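PDB 6VH5: prephenate dehydratase:Amino acid-binding ACT from Brucella abortus, which probably catalyses the conversion of prephenate to 3-phenylpyruvate with loss of carbon dioxide and water, a step in phenylalanine biosynthesis, and carries a phenylalanine-binding ACT domain. Local coordinates for residues Tyr250-Gly253 against Ile257-Gln260; Phe219-Arg224 against Glu279-Phe284. One frame throughout, in Å; residues are numbered along the deposited sequence.

Contact 1 of 2, residues Tyr250-Gly253 against Ile257-Gln260. With PHE (phenylalanine), chain J.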
ATOM      1  N   TYR A 250      -8.355  -3.933  -9.576  1.00 47.00           N
ATOM      2  CA  TYR A 250      -9.124  -3.268  -8.530  1.00 51.30           C
ATOM      3  C   TYR A 250     -10.584  -3.576  -8.824  1.00 54.90           C
ATOM      4  O   TYR A 250     -11.116  -3.090  -9.826  1.00 60.75           O
ATOM      5  CB  TYR A 250      -8.811  -1.771  -8.571  1.00 58.06           C
ATOM      6  CG  TYR A 250      -9.418  -0.868  -7.534  1.00 71.11           C
ATOM      7  CD1 TYR A 250      -8.666  -0.431  -6.446  1.00 84.15           C
ATOM      8  CD2 TYR A 250     -10.722  -0.392  -7.671  1.00 77.27           C
ATOM      9  CE1 TYR A 250      -9.204   0.434  -5.497  1.00 89.02           C
ATOM     10  CE2 TYR A 250     -11.272   0.467  -6.739  1.00 83.00           C
ATOM     11  CZ  TYR A 250     -10.506   0.876  -5.648  1.00 87.66           C
ATOM     12  OH  TYR A 250     -11.038   1.720  -4.711  1.00 85.84           O
ATOM     13  N   GLN A 251     -11.224  -4.388  -7.982  1.00 56.42           N
ATOM     14  CA  GLN A 251     -12.636  -4.697  -8.182  1.00 62.83           C
ATOM     15  C   GLN A 251     -13.490  -3.507  -7.744  1.00 68.95           C
ATOM     16  O   GLN A 251     -13.292  -2.960  -6.655  1.00 67.53           O
ATOM     17  CB  GLN A 251     -13.036  -5.968  -7.423  1.00 58.78           C
ATOM     18  CG  GLN A 251     -12.338  -7.240  -7.888  1.00 60.15           C
ATOM     19  CD  GLN A 251     -12.905  -7.803  -9.199  1.00 70.08           C
ATOM     20  OE1 GLN A 251     -13.585  -7.102  -9.950  1.00 73.14           O
ATOM     21  NE2 GLN A 251     -12.602  -9.068  -9.484  1.00 65.27           N
ATOM     22  N   LEU A 252     -14.430  -3.107  -8.602  1.00 71.86           N
ATOM     23  CA  LEU A 252     -15.186  -1.870  -8.417  1.00 79.65           C
ATOM     24  C   LEU A 252     -16.296  -2.023  -7.384  1.00 84.11           C
ATOM     25  O   LEU A 252     -16.932  -3.073  -7.283  1.00 84.37           O
ATOM     26  CB  LEU A 252     -15.782  -1.430  -9.755  1.00 83.65           C
ATOM     27  CG  LEU A 252     -14.779  -0.843 -10.747  1.00 84.71           C
ATOM     28  CD1 LEU A 252     -15.450  -0.446 -12.045  1.00 83.71           C
ATOM     29  CD2 LEU A 252     -14.119   0.373 -10.118  1.00 87.41           C
ATOM     30  N   GLY A 253     -16.513  -0.968  -6.601  1.00 99.89           N
ATOM     31  CA  GLY A 253     -17.559  -0.969  -5.591  1.00110.77           C
ATOM     32  C   GLY A 253     -17.429  -2.135  -4.623  1.00123.84           C
ATOM     33  O   GLY A 253     -16.372  -2.749  -4.469  1.00127.86           O
ATOM     34  N   ILE A 257     -18.899  -7.234 -10.085  1.00 73.68           N
ATOM     35  CA  ILE A 257     -19.469  -7.142 -11.424  1.00 68.21           C
ATOM     36  C   ILE A 257     -18.450  -6.624 -12.432  1.00 65.36           C
ATOM     37  O   ILE A 257     -18.416  -7.075 -13.578  1.00 66.17           O
ATOM     38  CB  ILE A 257     -20.720  -6.246 -11.385  1.00 75.72           C
ATOM     39  CG1 ILE A 257     -21.784  -6.862 -10.475  1.00 81.95           C
ATOM     40  CG2 ILE A 257     -21.255  -6.014 -12.790  1.00 78.62           C
ATOM     41  CD1 ILE A 257     -22.872  -5.883 -10.044  1.00 85.35           C
ATOM     42  N   ALA A 258     -17.585  -5.703 -12.027  1.00 61.99           N
ATOM     43  CA  ALA A 258     -16.665  -5.050 -12.944  1.00 58.95           C
ATOM     44  C   ALA A 258     -15.334  -4.829 -12.248  1.00 60.75           C
ATOM     45  O   ALA A 258     -15.247  -4.844 -11.017  1.00 75.50           O
ATOM     46  CB  ALA A 258     -17.229  -3.708 -13.434  1.00 49.94           C
ATOM     47  N   THR A 259     -14.288  -4.641 -13.050  1.00 55.34           N
ATOM     48  CA  THR A 259     -12.941  -4.507 -12.516  1.00 56.67           C
ATOM     49  C   THR A 259     -12.230  -3.350 -13.202  1.00 53.99           C
ATOM     50  O   THR A 259     -12.319  -3.201 -14.421  1.00 53.19           O
ATOM     51  CB  THR A 259     -12.125  -5.792 -12.703  1.00 53.23           C
ATOM     52  OG1 THR A 259     -12.951  -6.918 -12.387  1.00 64.89           O
ATOM     53  CG2 THR A 259     -10.904  -5.789 -11.763  1.00 41.94           C
ATOM     54  N   GLN A 260     -11.509  -2.546 -12.426  1.00 55.22           N
ATOM     55  CA  GLN A 260     -10.677  -1.501 -13.003  1.00 59.19           C
ATOM     56  C   GLN A 260      -9.207  -1.905 -12.920  1.00 56.44           C
ATOM     57  O   GLN A 260      -8.781  -2.567 -11.972  1.00 56.47           O
ATOM     58  CB  GLN A 260     -10.895  -0.151 -12.309  1.00 63.31           C
ATOM     59  CG  GLN A 260     -10.232   1.005 -13.054  1.00 66.70           C
ATOM     60  CD  GLN A 260     -10.725   2.355 -12.599  1.00 70.08           C
ATOM     61  OE1 GLN A 260     -11.904   2.674 -12.735  1.00 77.78           O
ATOM     62  NE2 GLN A 260      -9.820   3.162 -12.062  1.00 62.51           N
TER
HETATM   63  N   PHE J 301     -12.205 -11.377 -14.185  1.00 49.67           N
HETATM   64  CA  PHE J 301     -11.781 -10.923 -15.504  1.00 52.96           C
HETATM   65  C   PHE J 301     -10.996 -11.990 -16.267  1.00 59.08           C
HETATM   66  O   PHE J 301     -10.433 -11.696 -17.327  1.00 60.31           O
HETATM   67  CB  PHE J 301     -10.941  -9.653 -15.395  1.00 47.09           C
HETATM   68  CG  PHE J 301      -9.893  -9.700 -14.304  1.00 52.32           C
HETATM   69  CD1 PHE J 301     -10.111  -9.062 -13.091  1.00 51.05           C
HETATM   70  CD2 PHE J 301      -8.692 -10.354 -14.499  1.00 42.92           C
HETATM   71  CE1 PHE J 301      -9.150  -9.099 -12.080  1.00 51.72           C
HETATM   72  CE2 PHE J 301      -7.732 -10.395 -13.503  1.00 53.38           C
HETATM   73  CZ  PHE J 301      -7.961  -9.760 -12.287  1.00 52.69           C
HETATM   74  OXT PHE J 301     -10.906 -13.149 -15.847  1.00 53.63           O
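Gln251 bends at chi2 (-77°), which turns its amide back over the neighbouring strand, and chi1 of -43° sets Thr259 OG1 beside its own backbone N and anti to the carbonyl carbon; the amide and the hydroxyl thereby meet. Thr259 OG1 donates a short hydrogen bond of 2.5 Å to Gln251 OE1, coming from above the carbonyl plane. The opposite end of that amide is also gripped: Gln251 NE2 bonds to Asn225 OD1 and to Thr245 O of the second subunit, which fixes its flip.

The backbones form an antiparallel hairpin. Tyr250 and Gln260 are a hydrogen-bonded pair, with Gln260 N to Tyr250 O at 2.7 Å and a weak return bond; Gln251 and Thr259 are the non-hydrogen-bonded pair. Just past the strand, Leu252 N still reaches Ala258 O at 3.1 Å, nearly straight at 174°. Leu252 lies along one face of the partner strand, its methyls spread between Ala258 and Gln260: CD1 is 4.0 Å from Ala258 CB and CD2 3.9 Å from Gln260 CB.

On the Gln251 and Thr259 face, Thr259 CG2 packs 3.6 Å from CD1 of the bound phenylalanine; the ligand is hydrogen-bonded to Asn225 and Leu230 and, from the second subunit, to Asn243 and Met244. On the other face, Gln260 OE1 accepts from Arg222 NE, and the Tyr250 ring meets His87. The hairpin joins strand 243-251, outermost within this chain's four-stranded sheet, to strand 258-266, with strand 215-224 flanking 258-266 on its inner side.

Contact 2 of 2, residues Phe219-Arg224 against Glu279-Phe284; sequences FVFRVR and EELRFF
Phe221 and Leu281 face each other with CA atoms 8.7 Å apart, and the gap narrows to 7.4 Å between the CA atoms of Val223 and Phe284, so the two chain segments are closer at Val223 and Phe284 than at Phe221 and Leu281. This is helix-on-sheet packing in the ACT domain, whose beta-alpha-beta-beta-alpha-beta order is that of the ferredoxin-like fold: its first strand, 215-224, lies under its second helix, 272-283.

Leu281 carries most of the contact, touching two aromatic rings, one with each methyl. CD1 sits almost exactly above the Phe221 ring, 4.1 Å from the centroid and 3° off the ring normal, which meets the definition of a CH-pi contact. CD2 approaches the Phe219 ring obliquely, at 3.6 Å from CE1. The CB atoms of both phenylalanines point toward the helix; chi1 (59° for Phe219) then puts CG between the backbone N and the carbonyl carbon. Val220 and Arg222 point away, to the other face of the sheet. No hydrogen bond crosses between the segments; the contact is van der Waals and apolar.

The same layer continues outside the pair. The Phe221 ring lies nearly parallel to that of Phe261, about 15° between planes, and both Phe221 and Leu281 touch Ala233, so the first helix of the domain, 229-240, packs beside the Leu281-Phe221 contact.

Leu281 O accepts from Thr285 OG1. Although Phe284 directs its ring away from the strand, one face of that ring receives Phe283 CD2 over its centre, and its backbone still reaches across: Phe284 O lies 3.7 Å from Val223 CG1, a van der Waals approach.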
ATOM      1  N   PHE A 219      -2.376   4.452 -17.837  1.00 51.68           N
ATOM      2  CA  PHE A 219      -3.800   4.591 -18.081  1.00 54.08           C
ATOM      3  C   PHE A 219      -4.572   3.617 -17.205  1.00 52.93           C
ATOM      4  O   PHE A 219      -4.022   2.646 -16.681  1.00 53.16           O
ATOM      5  CB  PHE A 219      -4.138   4.358 -19.563  1.00 53.43           C
ATOM      6  CG  PHE A 219      -3.737   2.993 -20.080  1.00 47.99           C
ATOM      7  CD1 PHE A 219      -4.639   1.942 -20.085  1.00 44.62           C
ATOM      8  CD2 PHE A 219      -2.461   2.772 -20.572  1.00 54.55           C
ATOM      9  CE1 PHE A 219      -4.273   0.690 -20.577  1.00 50.10           C
ATOM     10  CE2 PHE A 219      -2.086   1.530 -21.049  1.00 53.12           C
ATOM     11  CZ  PHE A 219      -2.996   0.484 -21.054  1.00 53.82           C
ATOM     12  N   VAL A 220      -5.867   3.891 -17.066  1.00 52.92           N
ATOM     13  CA  VAL A 220      -6.806   2.989 -16.414  1.00 50.12           C
ATOM     14  C   VAL A 220      -7.868   2.606 -17.436  1.00 52.73           C
ATOM     15  O   VAL A 220      -8.143   3.343 -18.385  1.00 59.84           O
ATOM     16  CB  VAL A 220      -7.456   3.603 -15.154  1.00 53.00           C
ATOM     17  CG1 VAL A 220      -6.426   3.762 -14.058  1.00 38.49           C
ATOM     18  CG2 VAL A 220      -8.117   4.957 -15.475  1.00 42.29           C
ATOM     19  N   PHE A 221      -8.482   1.445 -17.217  1.00 46.92           N
ATOM     20  CA  PHE A 221      -9.581   0.973 -18.053  1.00 47.14           C
ATOM     21  C   PHE A 221     -10.397  -0.026 -17.246  1.00 47.03           C
ATOM     22  O   PHE A 221      -9.904  -0.624 -16.285  1.00 44.24           O
ATOM     23  CB  PHE A 221      -9.082   0.332 -19.361  1.00 54.43           C
ATOM     24  CG  PHE A 221      -8.196  -0.892 -19.157  1.00 51.72           C
ATOM     25  CD1 PHE A 221      -8.746  -2.160 -19.072  1.00 49.54           C
ATOM     26  CD2 PHE A 221      -6.820  -0.760 -19.042  1.00 49.21           C
ATOM     27  CE1 PHE A 221      -7.942  -3.273 -18.876  1.00 46.18           C
ATOM     28  CE2 PHE A 221      -5.999  -1.872 -18.852  1.00 49.65           C
ATOM     29  CZ  PHE A 221      -6.557  -3.123 -18.757  1.00 48.07           C
ATOM     30  N   ARG A 222     -11.653  -0.203 -17.650  1.00 43.18           N
ATOM     31  CA  ARG A 222     -12.569  -1.130 -16.995  1.00 55.43           C
ATOM     32  C   ARG A 222     -13.001  -2.263 -17.927  1.00 57.71           C
ATOM     33  O   ARG A 222     -13.264  -2.041 -19.114  1.00 61.75           O
ATOM     34  CB  ARG A 222     -13.803  -0.387 -16.485  1.00 67.76           C
ATOM     35  CG  ARG A 222     -13.463   0.583 -15.379  1.00 82.68           C
ATOM     36  CD  ARG A 222     -14.580   1.521 -15.088  1.00 90.55           C
ATOM     37  NE  ARG A 222     -14.158   2.497 -14.093  1.00 92.73           N
ATOM     38  CZ  ARG A 222     -14.980   3.047 -13.211  1.00 87.68           C
ATOM     39  NH1 ARG A 222     -16.260   2.702 -13.211  1.00 80.94           N
ATOM     40  NH2 ARG A 222     -14.516   3.925 -12.327  1.00 91.45           N
ATOM     41  N   VAL A 223     -13.114  -3.472 -17.365  1.00 49.35           N
ATOM     42  CA  VAL A 223     -13.717  -4.610 -18.044  1.00 52.61           C
ATOM     43  C   VAL A 223     -14.742  -5.256 -17.123  1.00 50.56           C
ATOM     44  O   VAL A 223     -14.786  -5.006 -15.917  1.00 59.22           O
ATOM     45  CB  VAL A 223     -12.689  -5.675 -18.496  1.00 58.81           C
ATOM     46  CG1 VAL A 223     -11.757  -5.111 -19.546  1.00 68.35           C
ATOM     47  CG2 VAL A 223     -11.912  -6.235 -17.302  1.00 54.64           C
ATOM     48  N   ARG A 224     -15.592  -6.077 -17.727  1.00 46.19           N
ATOM     49  CA  ARG A 224     -16.478  -6.954 -16.983  1.00 53.43           C
ATOM     50  C   ARG A 224     -15.663  -8.046 -16.287  1.00 64.84           C
ATOM     51  O   ARG A 224     -14.582  -8.435 -16.740  1.00 64.65           O
ATOM     52  CB  ARG A 224     -17.499  -7.563 -17.939  1.00 56.75           C
ATOM     53  CG  ARG A 224     -18.571  -6.574 -18.395  1.00 63.86           C
ATOM     54  CD  ARG A 224     -19.550  -7.170 -19.407  1.00 71.36           C
ATOM     55  NE  ARG A 224     -20.388  -8.268 -18.928  1.00 84.85           N
ATOM     56  CZ  ARG A 224     -20.337  -9.507 -19.416  1.00 87.64           C
ATOM     57  NH1 ARG A 224     -19.478  -9.805 -20.387  1.00 80.85           N
ATOM     58  NH2 ARG A 224     -21.142 -10.448 -18.938  1.00 92.70           N
ATOM     59  N   GLU A 279      -6.345   1.125 -29.688  1.00 58.80           N
ATOM     60  CA  GLU A 279      -7.594   1.024 -30.437  1.00 61.30           C
ATOM     61  C   GLU A 279      -8.270  -0.312 -30.189  1.00 62.81           C
ATOM     62  O   GLU A 279      -9.496  -0.386 -30.042  1.00 67.21           O
ATOM     63  CB  GLU A 279      -7.333   1.206 -31.932  1.00 64.03           C
ATOM     64  CG  GLU A 279      -8.595   1.107 -32.766  1.00 77.00           C
ATOM     65  CD  GLU A 279      -8.349   1.308 -34.255  1.00 92.20           C
ATOM     66  OE1 GLU A 279      -7.188   1.178 -34.706  1.00 94.54           O
ATOM     67  OE2 GLU A 279      -9.321   1.635 -34.970  1.00 95.55           O
ATOM     68  N   GLU A 280      -7.483  -1.383 -30.146  1.00 59.49           N
ATOM     69  CA  GLU A 280      -8.036  -2.685 -29.811  1.00 57.92           C
ATOM     70  C   GLU A 280      -8.501  -2.713 -28.363  1.00 58.14           C
ATOM     71  O   GLU A 280      -9.533  -3.313 -28.046  1.00 58.75           O
ATOM     72  CB  GLU A 280      -6.990  -3.763 -30.084  1.00 54.28           C
ATOM     73  CG  GLU A 280      -7.492  -5.178 -30.002  1.00 57.60           C
ATOM     74  CD  GLU A 280      -6.531  -6.141 -30.677  1.00 63.17           C
ATOM     75  OE1 GLU A 280      -5.940  -5.747 -31.711  1.00 56.80           O
ATOM     76  OE2 GLU A 280      -6.369  -7.277 -30.177  1.00 68.76           O
ATOM     77  N   LEU A 281      -7.759  -2.049 -27.475  1.00 55.01           N
ATOM     78  CA  LEU A 281      -8.168  -1.973 -26.079  1.00 58.95           C
ATOM     79  C   LEU A 281      -9.525  -1.280 -25.951  1.00 59.89           C
ATOM     80  O   LEU A 281     -10.379  -1.704 -25.163  1.00 60.60           O
ATOM     81  CB  LEU A 281      -7.106  -1.228 -25.277  1.00 58.05           C
ATOM     82  CG  LEU A 281      -7.397  -0.993 -23.795  1.00 61.93           C
ATOM     83  CD1 LEU A 281      -7.129  -2.267 -23.022  1.00 54.19           C
ATOM     84  CD2 LEU A 281      -6.607   0.194 -23.220  1.00 61.71           C
ATOM     85  N   ARG A 282      -9.766  -0.249 -26.768  1.00 55.83           N
ATOM     86  CA  ARG A 282     -11.025   0.488 -26.686  1.00 61.02           C
ATOM     87  C   ARG A 282     -12.219  -0.350 -27.122  1.00 63.03           C
ATOM     88  O   ARG A 282     -13.339  -0.106 -26.664  1.00 63.76           O
ATOM     89  CB  ARG A 282     -10.956   1.760 -27.534  1.00 64.24           C
ATOM     90  CG  ARG A 282     -10.319   2.942 -26.830  1.00 71.30           C
ATOM     91  CD  ARG A 282     -10.170   4.132 -27.762  1.00 78.96           C
ATOM     92  NE  ARG A 282      -8.771   4.510 -27.967  1.00 83.55           N
ATOM     93  CZ  ARG A 282      -8.105   5.358 -27.188  1.00 82.16           C
ATOM     94  NH1 ARG A 282      -6.835   5.658 -27.441  1.00 75.89           N
ATOM     95  NH2 ARG A 282      -8.709   5.908 -26.146  1.00 87.83           N
ATOM     96  N   PHE A 283     -12.022  -1.323 -28.015  1.00 62.45           N
ATOM     97  CA  PHE A 283     -13.155  -2.159 -28.407  1.00 57.76           C
ATOM     98  C   PHE A 283     -13.561  -3.082 -27.271  1.00 54.15           C
ATOM     99  O   PHE A 283     -14.737  -3.433 -27.136  1.00 60.57           O
ATOM    100  CB  PHE A 283     -12.816  -2.985 -29.656  1.00 54.59           C
ATOM    101  CG  PHE A 283     -13.935  -3.900 -30.115  1.00 53.28           C
ATOM    102  CD1 PHE A 283     -15.017  -3.391 -30.818  1.00 57.75           C
ATOM    103  CD2 PHE A 283     -13.905  -5.257 -29.851  1.00 55.42           C
ATOM    104  CE1 PHE A 283     -16.045  -4.215 -31.255  1.00 56.38           C
ATOM    105  CE2 PHE A 283     -14.936  -6.089 -30.273  1.00 54.49           C
ATOM    106  CZ  PHE A 283     -16.009  -5.561 -30.978  1.00 60.97           C
ATOM    107  N   PHE A 284     -12.598  -3.470 -26.447  1.00 52.12           N
ATOM    108  CA  PHE A 284     -12.781  -4.484 -25.427  1.00 60.02           C
ATOM    109  C   PHE A 284     -12.917  -3.909 -24.021  1.00 67.16           C
ATOM    110  O   PHE A 284     -12.928  -4.676 -23.053  1.00 72.47           O
ATOM    111  CB  PHE A 284     -11.613  -5.473 -25.489  1.00 58.93           C
ATOM    112  CG  PHE A 284     -11.634  -6.381 -26.707  1.00 61.89           C
ATOM    113  CD1 PHE A 284     -12.644  -7.318 -26.886  1.00 63.78           C
ATOM    114  CD2 PHE A 284     -10.635  -6.292 -27.674  1.00 58.25           C
ATOM    115  CE1 PHE A 284     -12.655  -8.156 -28.001  1.00 64.93           C
ATOM    116  CE2 PHE A 284     -10.634  -7.122 -28.785  1.00 61.22           C
ATOM    117  CZ  PHE A 284     -11.650  -8.060 -28.952  1.00 58.89           C
TER

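How the contacts relate
The centres of the two contacts are 13 Å apart within the ACT domain, and both use its antiparallel sheet, where strands 258-266 and 215-224 are neighbours. Along the chain, Phe219-Arg224 comes first, then both arms of contact 1, then Glu279-Phe284, so the long excursion bridged by contact 2 contains the whole hairpin. They also touch directly: Thr259 N is 2.9 Å from Val223 O, probably a hydrogen bond between the strands. Contact 1 pairs an outer strand of this chain's sheet with its neighbour; contact 2 packs helix 272-283 on the sheet. Thr259 and Val223 both border bound phenylalanine, consistent with the ACT domain sensing the pathway's end product.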